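Local coordinates for exonuclease mut-7 homolog (Aedes aegypti, PDB 7JW2), which probably trims the 3' ends of Argonaute-bound microRNAs as a magnesium-dependent 3'-5' exoribonuclease, of which this chain is the exonuclease domain, at residues A121-L125 and Q126-R130; A152-V155 and R156-L159; N211-L214 and N215-N219. All coordinates share one frame; numbering follows the deposited sequence.

Contact 1: A121-L125 and Q126-R130; sequences AILDL and QLLWR
An N-cap joins the end of strand 122-124 to the first turn of the helix that follows, at one edge of the sheet in this RNase H-like exonuclease domain. Asp124 is the capping residue: its OD1 accepts the backbone N-H of Gln126 at 2.9 Å, met from well above the carboxylate plane. The carboxylate can bend over the start of the helix because its CG stands anti to the backbone N (chi1 -178°). OD1 also takes a hydrogen bond from Ala95 N, so one oxygen ties the helix start to a neighbouring loop. The other oxygen, OD2, accepts from a water at 2.6 Å, and that water donates as well to Gln126 OE1; the extended glutamine runs alongside the aspartate, its amide turned 63° from the carboxylate. Aspartate suits this place, being short enough to reach forward to the backbone N-H of Gln126 and bearing a negative charge where the helix dipole would probably favour it.

Behind the cap, Asp124 O accepts from Leu128 N at 3.3 Å and more weakly from Leu127 N, while Leu127 crosses the aspartate side chain at about a right angle, its CG 3.7 Å from OD2. Leucines fill the buried side: Leu125 CD2 lies against Leu128 CD2 at 3.7 Å, the two side chains running side by side. Strand 90-93 pairs with the backbone of 121-125, helix 179-205 receives Leu125 and Leu128, and helix 210-217 packs on Leu123 and Leu128.

Contact 2: A152-V155 and R156-L159; sequences ANLV and RLCL
At the edge of the Arg156 guanidinium, near its plane, sits the amide oxygen of Asn153, three residues earlier on the same helix. NH1 donates to OD1 at 2.9 Å, with an N-H...O angle of 149°, and NH2 adds a weak second bond to the same oxygen at 3.3 Å; one acceptor is thus shared between both terminal nitrogens. The two side chains run alongside each other with their flat groups turned 80° apart, so the amide stands nearly upright against the guanidinium instead of stacking on it. Arg156 gets there by leaving the helix with CG opposite its own N (chi1 -163°) and then bending at chi3, which folds the long chain back over the preceding turn. A short amide and a long, flexible cation suit this spacing, and each has a further partner: Arg156 NE makes a salt bridge with Glu144 OE1, and Asn153 ND2 donates to Asn148 O. With Asn153 OD1 and Glu144 OE1 both bound, the guanidinium probably has little freedom to rotate.

Away from this polar pair, apolar side chains meet one turn apart. Val155 CG1 reaches Leu159 CD1 at 4.1 Å, and Leu154 CD1 meets Cys158 SG at 3.8 Å; Cys158 is buried, and its weakly polar thiol suits an apolar setting beside Leu154 and Phe140. Beneath them the backbone keeps its i to i+4 ladder, ending with Leu159 N to Val155 O at 2.8 Å. Leu154 and Val155 lie on Ile195 of helix 179-205, and Leu159 touches Glu194 of that helix. Leu154 and Leu157 also close on Trp129 of helix 125-132, which places this helix, 151-159, against both neighbours.

Contact 3: N211-L214 and N215-N219; sequences NEIL and NALLN
Asn211 O accepts Asn215 N at 3.1 Å, and Glu212 O does the same for Ala216 N; the polar side chains of Asn211 and Glu212 suit the exposed side of this last helix of the chain. Ile213 is the buried residue. Its CG2 touches Leu217 CD1 at 4.0 Å, one turn further on, the two side chains lying side by side and pointing the same way. CG2 is the branch that reaches Leu217 because it stands opposite the backbone N, while CG1 projects beside that nitrogen (chi1 -71°). Ile213 O takes Leu217 N at 3.0 Å, almost in line with the carbonyl bond.

Leu214 carries the second apolar pair: its CD1 meets Leu218 CD1 at 3.9 Å, the two leucines crossing at a slant. At Leu218 the backbone turns out of the helical conformation, yet Leu218 N still donates to Leu214 O at 3.0 Å, so the final turn stays closed as the chain departs. Leucines and an isoleucine give the inner side a greasy surface, whereas the small Ala216 fits the exposed side.

That inner side packs on the edge strand of the sheet and the helices beside it: Leu214 and Leu217 rest on Leu123 of strand 122-124, Ile213 and Leu217 on His131 of helix 125-132, Ile213 on Leu203 and Leu214 on Tyr196 of helix 179-205.

In the fold
Contact 1, contact 2 and contact 3 follow one another along the chain and all concern helices packed round helix 179-205, of which 125-132 and 210-217 lie at edge strand 122-124. Contact 1 is the middle member: its centre lies about 15 Å from that of contact 2 and about 10 Å from that of contact 3, and it touches both. Helix 125-132 meets helix 151-159 through its tryptophan and helix 210-217 through its leucines. Contacts 2 and 3 do not touch, their nearest atoms being about 11 Å apart. Helix 210-217 closes directly on the sheet edge of the exonuclease domain, while helix 151-159 is linked to it through helix 125-132.

Contact 1: A121-L125 and Q126-R130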
loop_
_atom_site.group_PDB
_atom_site.type_symbol
_atom_site.label_atom_id
_atom_site.label_comp_id
_atom_site.label_asym_id
_atom_site.label_seq_id
_atom_site.Cartn_x
_atom_site.Cartn_y
_atom_site.Cartn_z
ATOM N N ALA A 121 -4.582 13.418 16.807
ATOM C CA ALA A 121 -3.174 13.738 16.998
ATOM C C ALA A 121 -2.636 14.652 15.892
ATOM O O ALA A 121 -1.460 14.567 15.529
ATOM C CB ALA A 121 -2.332 12.461 17.108
ATOM N N ILE A 122 -3.484 15.520 15.352
ATOM C CA ILE A 122 -3.048 16.552 14.414
ATOM C C ILE A 122 -2.746 17.819 15.209
ATOM O O ILE A 122 -3.643 18.408 15.822
ATOM C CB ILE A 122 -4.106 16.817 13.330
ATOM C CG1 ILE A 122 -4.352 15.566 12.472
ATOM C CG2 ILE A 122 -3.684 17.984 12.428
ATOM C CD1 ILE A 122 -5.673 15.620 11.712
ATOM N N LEU A 123 -1.493 18.258 15.165
ATOM C CA LEU A 123 -1.060 19.451 15.881
ATOM C C LEU A 123 -0.979 20.637 14.927
ATOM O O LEU A 123 -0.228 20.605 13.946
ATOM C CB LEU A 123 0.295 19.232 16.537
ATOM C CG LEU A 123 0.823 20.497 17.229
ATOM C CD1 LEU A 123 -0.033 20.838 18.449
ATOM C CD2 LEU A 123 2.278 20.322 17.619
ATOM N N ASP A 124 -1.735 21.686 15.239
ATOM C CA ASP A 124 -1.610 22.979 14.575
ATOM C C ASP A 124 -0.421 23.723 15.175
ATOM O O ASP A 124 -0.444 24.081 16.357
ATOM C CB ASP A 124 -2.900 23.768 14.763
ATOM C CG ASP A 124 -2.879 25.111 14.062
ATOM O OD1 ASP A 124 -1.857 25.457 13.420
ATOM O OD2 ASP A 124 -3.906 25.813 14.147
ATOM N N LEU A 125 0.620 23.965 14.373
ATOM C CA LEU A 125 1.790 24.645 14.928
ATOM C C LEU A 125 1.500 26.096 15.279
ATOM O O LEU A 125 2.220 26.667 16.107
ATOM C CB LEU A 125 2.975 24.571 13.965
ATOM C CG LEU A 125 3.629 23.183 13.901
ATOM C CD1 LEU A 125 4.631 23.129 12.769
ATOM C CD2 LEU A 125 4.309 22.833 15.218
ATOM N N GLN A 126 0.469 26.699 14.679
ATOM C CA GLN A 126 0.082 28.043 15.102
ATOM C C GLN A 126 -0.433 28.052 16.536
ATOM O O GLN A 126 -0.233 29.036 17.257
ATOM C CB GLN A 126 -0.971 28.613 14.153
ATOM C CG GLN A 126 -1.169 30.120 14.295
ATOM C CD GLN A 126 -1.977 30.706 13.161
ATOM O OE1 GLN A 126 -2.876 30.059 12.629
ATOM N NE2 GLN A 126 -1.669 31.948 12.789
ATOM N N LEU A 127 -1.080 26.968 16.974
ATOM C CA LEU A 127 -1.523 26.866 18.363
ATOM C C LEU A 127 -0.344 26.677 19.307
ATOM O O LEU A 127 -0.324 27.242 20.408
ATOM C CB LEU A 127 -2.508 25.708 18.518
ATOM C CG LEU A 127 -3.889 25.858 17.890
ATOM C CD1 LEU A 127 -4.698 24.582 18.083
ATOM C CD2 LEU A 127 -4.614 27.057 18.480
ATOM N N LEU A 128 0.639 25.871 18.904
ATOM C CA LEU A 128 1.845 25.719 19.705
ATOM C C LEU A 128 2.597 27.041 19.807
ATOM O O LEU A 128 3.085 27.402 20.882
ATOM C CB LEU A 128 2.733 24.629 19.103
ATOM C CG LEU A 128 4.094 24.365 19.749
ATOM C CD1 LEU A 128 3.949 23.778 21.155
ATOM C CD2 LEU A 128 4.934 23.445 18.864
ATOM N N TRP A 129 2.690 27.773 18.694
ATOM C CA TRP A 129 3.281 29.108 18.693
ATOM C C TRP A 129 2.619 30.005 19.729
ATOM O O TRP A 129 3.296 30.607 20.571
ATOM C CB TRP A 129 3.143 29.701 17.291
ATOM C CG TRP A 129 3.905 30.956 17.023
ATOM C CD1 TRP A 129 4.594 31.729 17.918
ATOM C CD2 TRP A 129 4.060 31.578 15.750
ATOM N NE1 TRP A 129 5.166 32.804 17.270
ATOM C CE2 TRP A 129 4.846 32.735 15.939
ATOM C CE3 TRP A 129 3.599 31.274 14.466
ATOM C CZ2 TRP A 129 5.190 33.580 14.885
ATOM C CZ3 TRP A 129 3.939 32.118 13.421
ATOM C CH2 TRP A 129 4.730 33.255 13.640
ATOM N N ARG A 130 1.289 30.087 19.694
ATOM C CA ARG A 130 0.574 30.952 20.628
ATOM C C ARG A 130 0.747 30.489 22.066
ATOM O O ARG A 130 0.775 31.314 22.988
ATOM C CB ARG A 130 -0.909 31.008 20.252
ATOM C CG ARG A 130 -1.194 31.873 19.028
ATOM C CD ARG A 130 -2.554 31.579 18.411
ATOM N NE ARG A 130 -3.506 31.059 19.385
ATOM C CZ ARG A 130 -4.652 30.462 19.066
ATOM N NH1 ARG A 130 -4.992 30.312 17.792
ATOM N NH2 ARG A 130 -5.459 30.019 20.022
HETATM O O HOH W 1 -4.673 28.265 13.573
#

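Contact 2: A152-V155 and R156-L159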
loop_
_atom_site.group_PDB
_atom_site.type_symbol
_atom_site.label_atom_id
_atom_site.label_comp_id
_atom_site.label_asym_id
_atom_site.label_seq_id
_atom_site.Cartn_x
_atom_site.Cartn_y
_atom_site.Cartn_z
ATOM N N ALA A 152 5.859 31.724 7.134
ATOM C CA ALA A 152 7.144 32.283 6.733
ATOM C C ALA A 152 7.870 32.901 7.920
ATOM O O ALA A 152 9.090 32.756 8.056
ATOM C CB ALA A 152 6.944 33.325 5.634
ATOM N N ASN A 153 7.137 33.580 8.795
ATOM C CA ASN A 153 7.779 34.186 9.958
ATOM C C ASN A 153 8.197 33.129 10.977
ATOM O O ASN A 153 9.234 33.273 11.634
ATOM C CB ASN A 153 6.849 35.217 10.589
ATOM C CG ASN A 153 6.743 36.478 9.752
ATOM O OD1 ASN A 153 7.559 36.703 8.858
ATOM N ND2 ASN A 153 5.739 37.297 10.031
ATOM N N LEU A 154 7.408 32.061 11.124
ATOM C CA LEU A 154 7.798 30.988 12.034
ATOM C C LEU A 154 9.064 30.289 11.554
ATOM O O LEU A 154 9.903 29.876 12.363
ATOM C CB LEU A 154 6.651 29.987 12.182
ATOM C CG LEU A 154 6.823 28.959 13.293
ATOM C CD1 LEU A 154 7.240 29.638 14.608
ATOM C CD2 LEU A 154 5.526 28.166 13.454
ATOM N N VAL A 155 9.214 30.125 10.238
ATOM C CA VAL A 155 10.444 29.562 9.691
ATOM C C VAL A 155 11.643 30.435 10.050
ATOM O O VAL A 155 12.699 29.932 10.449
ATOM C CB VAL A 155 10.315 29.372 8.169
ATOM C CG1 VAL A 155 11.667 29.124 7.553
ATOM C CG2 VAL A 155 9.390 28.191 7.874
ATOM N N ARG A 156 11.507 31.754 9.903
ATOM C CA ARG A 156 12.619 32.635 10.253
ATOM C C ARG A 156 12.957 32.542 11.736
ATOM O O ARG A 156 14.133 32.450 12.104
ATOM C CB ARG A 156 12.298 34.077 9.875
ATOM C CG ARG A 156 13.538 34.968 9.814
ATOM C CD ARG A 156 13.216 36.271 9.120
ATOM N NE ARG A 156 12.283 37.065 9.911
ATOM C CZ ARG A 156 10.998 37.236 9.608
ATOM N NH1 ARG A 156 10.486 36.659 8.531
ATOM N NH2 ARG A 156 10.223 37.978 10.388
ATOM N N LEU A 157 11.935 32.558 12.599
ATOM C CA LEU A 157 12.164 32.493 14.042
ATOM C C LEU A 157 12.859 31.200 14.448
ATOM O O LEU A 157 13.696 31.197 15.356
ATOM C CB LEU A 157 10.840 32.619 14.790
ATOM C CG LEU A 157 10.162 33.984 14.779
ATOM C CD1 LEU A 157 8.696 33.836 15.106
ATOM C CD2 LEU A 157 10.832 34.888 15.787
ATOM N N CYS A 158 12.515 30.085 13.804
ATOM C CA CYS A 158 13.044 28.800 14.237
ATOM C C CYS A 158 14.318 28.402 13.514
ATOM O O CYS A 158 15.182 27.759 14.114
ATOM C CB CYS A 158 11.997 27.694 14.034
ATOM S SG CYS A 158 10.550 27.845 15.066
ATOM N N LEU A 159 14.457 28.751 12.238
ATOM C CA LEU A 159 15.574 28.273 11.444
ATOM C C LEU A 159 16.511 29.365 10.948
ATOM O O LEU A 159 17.561 29.036 10.386
ATOM C CB LEU A 159 15.053 27.479 10.240
ATOM C CG LEU A 159 13.943 26.471 10.537
ATOM C CD1 LEU A 159 13.490 25.885 9.223
ATOM C CD2 LEU A 159 14.403 25.382 11.503
#

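Contact 3: N211-L214 and N215-N219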
loop_
_atom_site.group_PDB
_atom_site.type_symbol
_atom_site.label_atom_id
_atom_site.label_comp_id
_atom_site.label_asym_id
_atom_site.label_seq_id
_atom_site.Cartn_x
_atom_site.Cartn_y
_atom_site.Cartn_z
ATOM N N ASN A 211 6.610 17.159 25.611
ATOM C CA ASN A 211 5.606 16.108 25.438
ATOM C C ASN A 211 4.374 16.377 26.293
ATOM O O ASN A 211 3.249 16.054 25.899
ATOM C CB ASN A 211 6.190 14.740 25.792
ATOM C CG ASN A 211 7.151 14.233 24.763
ATOM O OD1 ASN A 211 7.031 14.551 23.573
ATOM N ND2 ASN A 211 8.098 13.411 25.192
ATOM N N GLU A 212 4.569 16.930 27.492
ATOM C CA GLU A 212 3.423 17.279 28.320
ATOM C C GLU A 212 2.596 18.381 27.674
ATOM O O GLU A 212 1.358 18.330 27.684
ATOM C CB GLU A 212 3.905 17.703 29.707
ATOM C CG GLU A 212 2.858 17.649 30.781
ATOM C CD GLU A 212 3.461 17.825 32.159
ATOM O OE1 GLU A 212 4.633 18.252 32.245
ATOM O OE2 GLU A 212 2.762 17.538 33.151
ATOM N N ILE A 213 3.268 19.382 27.099
ATOM C CA ILE A 213 2.584 20.461 26.395
ATOM C C ILE A 213 1.872 19.929 25.155
ATOM O O ILE A 213 0.724 20.291 24.881
ATOM C CB ILE A 213 3.596 21.569 26.059
ATOM C CG1 ILE A 213 4.008 22.303 27.349
ATOM C CG2 ILE A 213 3.016 22.532 25.056
ATOM C CD1 ILE A 213 5.380 22.932 27.289
ATOM N N LEU A 214 2.525 19.038 24.415
ATOM C CA LEU A 214 1.900 18.431 23.241
ATOM C C LEU A 214 0.577 17.760 23.593
ATOM O O LEU A 214 -0.444 17.993 22.932
ATOM C CB LEU A 214 2.866 17.433 22.610
ATOM C CG LEU A 214 2.313 16.641 21.431
ATOM C CD1 LEU A 214 2.026 17.598 20.268
ATOM C CD2 LEU A 214 3.305 15.585 21.014
ATOM N N ASN A 215 0.568 16.929 24.644
ATOM C CA ASN A 215 -0.659 16.222 24.995
ATOM C C ASN A 215 -1.776 17.188 25.365
ATOM O O ASN A 215 -2.934 16.984 24.985
ATOM C CB ASN A 215 -0.414 15.245 26.142
ATOM C CG ASN A 215 -1.656 14.443 26.479
ATOM O OD1 ASN A 215 -2.348 14.719 27.462
ATOM N ND2 ASN A 215 -1.959 13.452 25.648
ATOM N N ALA A 216 -1.451 18.254 26.102
ATOM C CA ALA A 216 -2.476 19.227 26.459
ATOM C C ALA A 216 -3.065 19.901 25.224
ATOM O O ALA A 216 -4.281 20.107 25.144
ATOM C CB ALA A 216 -1.898 20.269 27.416
ATOM N N LEU A 217 -2.219 20.256 24.249
ATOM C CA LEU A 217 -2.714 20.918 23.045
ATOM C C LEU A 217 -3.607 19.997 22.225
ATOM O O LEU A 217 -4.583 20.448 21.614
ATOM C CB LEU A 217 -1.540 21.409 22.200
ATOM C CG LEU A 217 -0.782 22.583 22.815
ATOM C CD1 LEU A 217 0.472 22.889 22.020
ATOM C CD2 LEU A 217 -1.689 23.795 22.884
ATOM N N LEU A 218 -3.292 18.710 22.192
ATOM C CA LEU A 218 -4.075 17.764 21.414
ATOM C C LEU A 218 -5.383 17.385 22.093
ATOM O O LEU A 218 -6.086 16.501 21.591
ATOM C CB LEU A 218 -3.236 16.517 21.124
ATOM C CG LEU A 218 -2.074 16.726 20.135
ATOM C CD1 LEU A 218 -1.225 15.469 20.028
ATOM C CD2 LEU A 218 -2.583 17.150 18.756
ATOM N N ASN A 219 -5.735 18.047 23.206
ATOM C CA ASN A 219 -6.932 17.721 23.970
ATOM C C ASN A 219 -7.828 18.922 24.268
ATOM O O ASN A 219 -8.797 18.778 25.021
ATOM C CB ASN A 219 -6.545 17.047 25.290
ATOM C CG ASN A 219 -6.349 15.562 25.139
ATOM O OD1 ASN A 219 -5.229 15.058 25.218
ATOM N ND2 ASN A 219 -7.441 14.847 24.912
#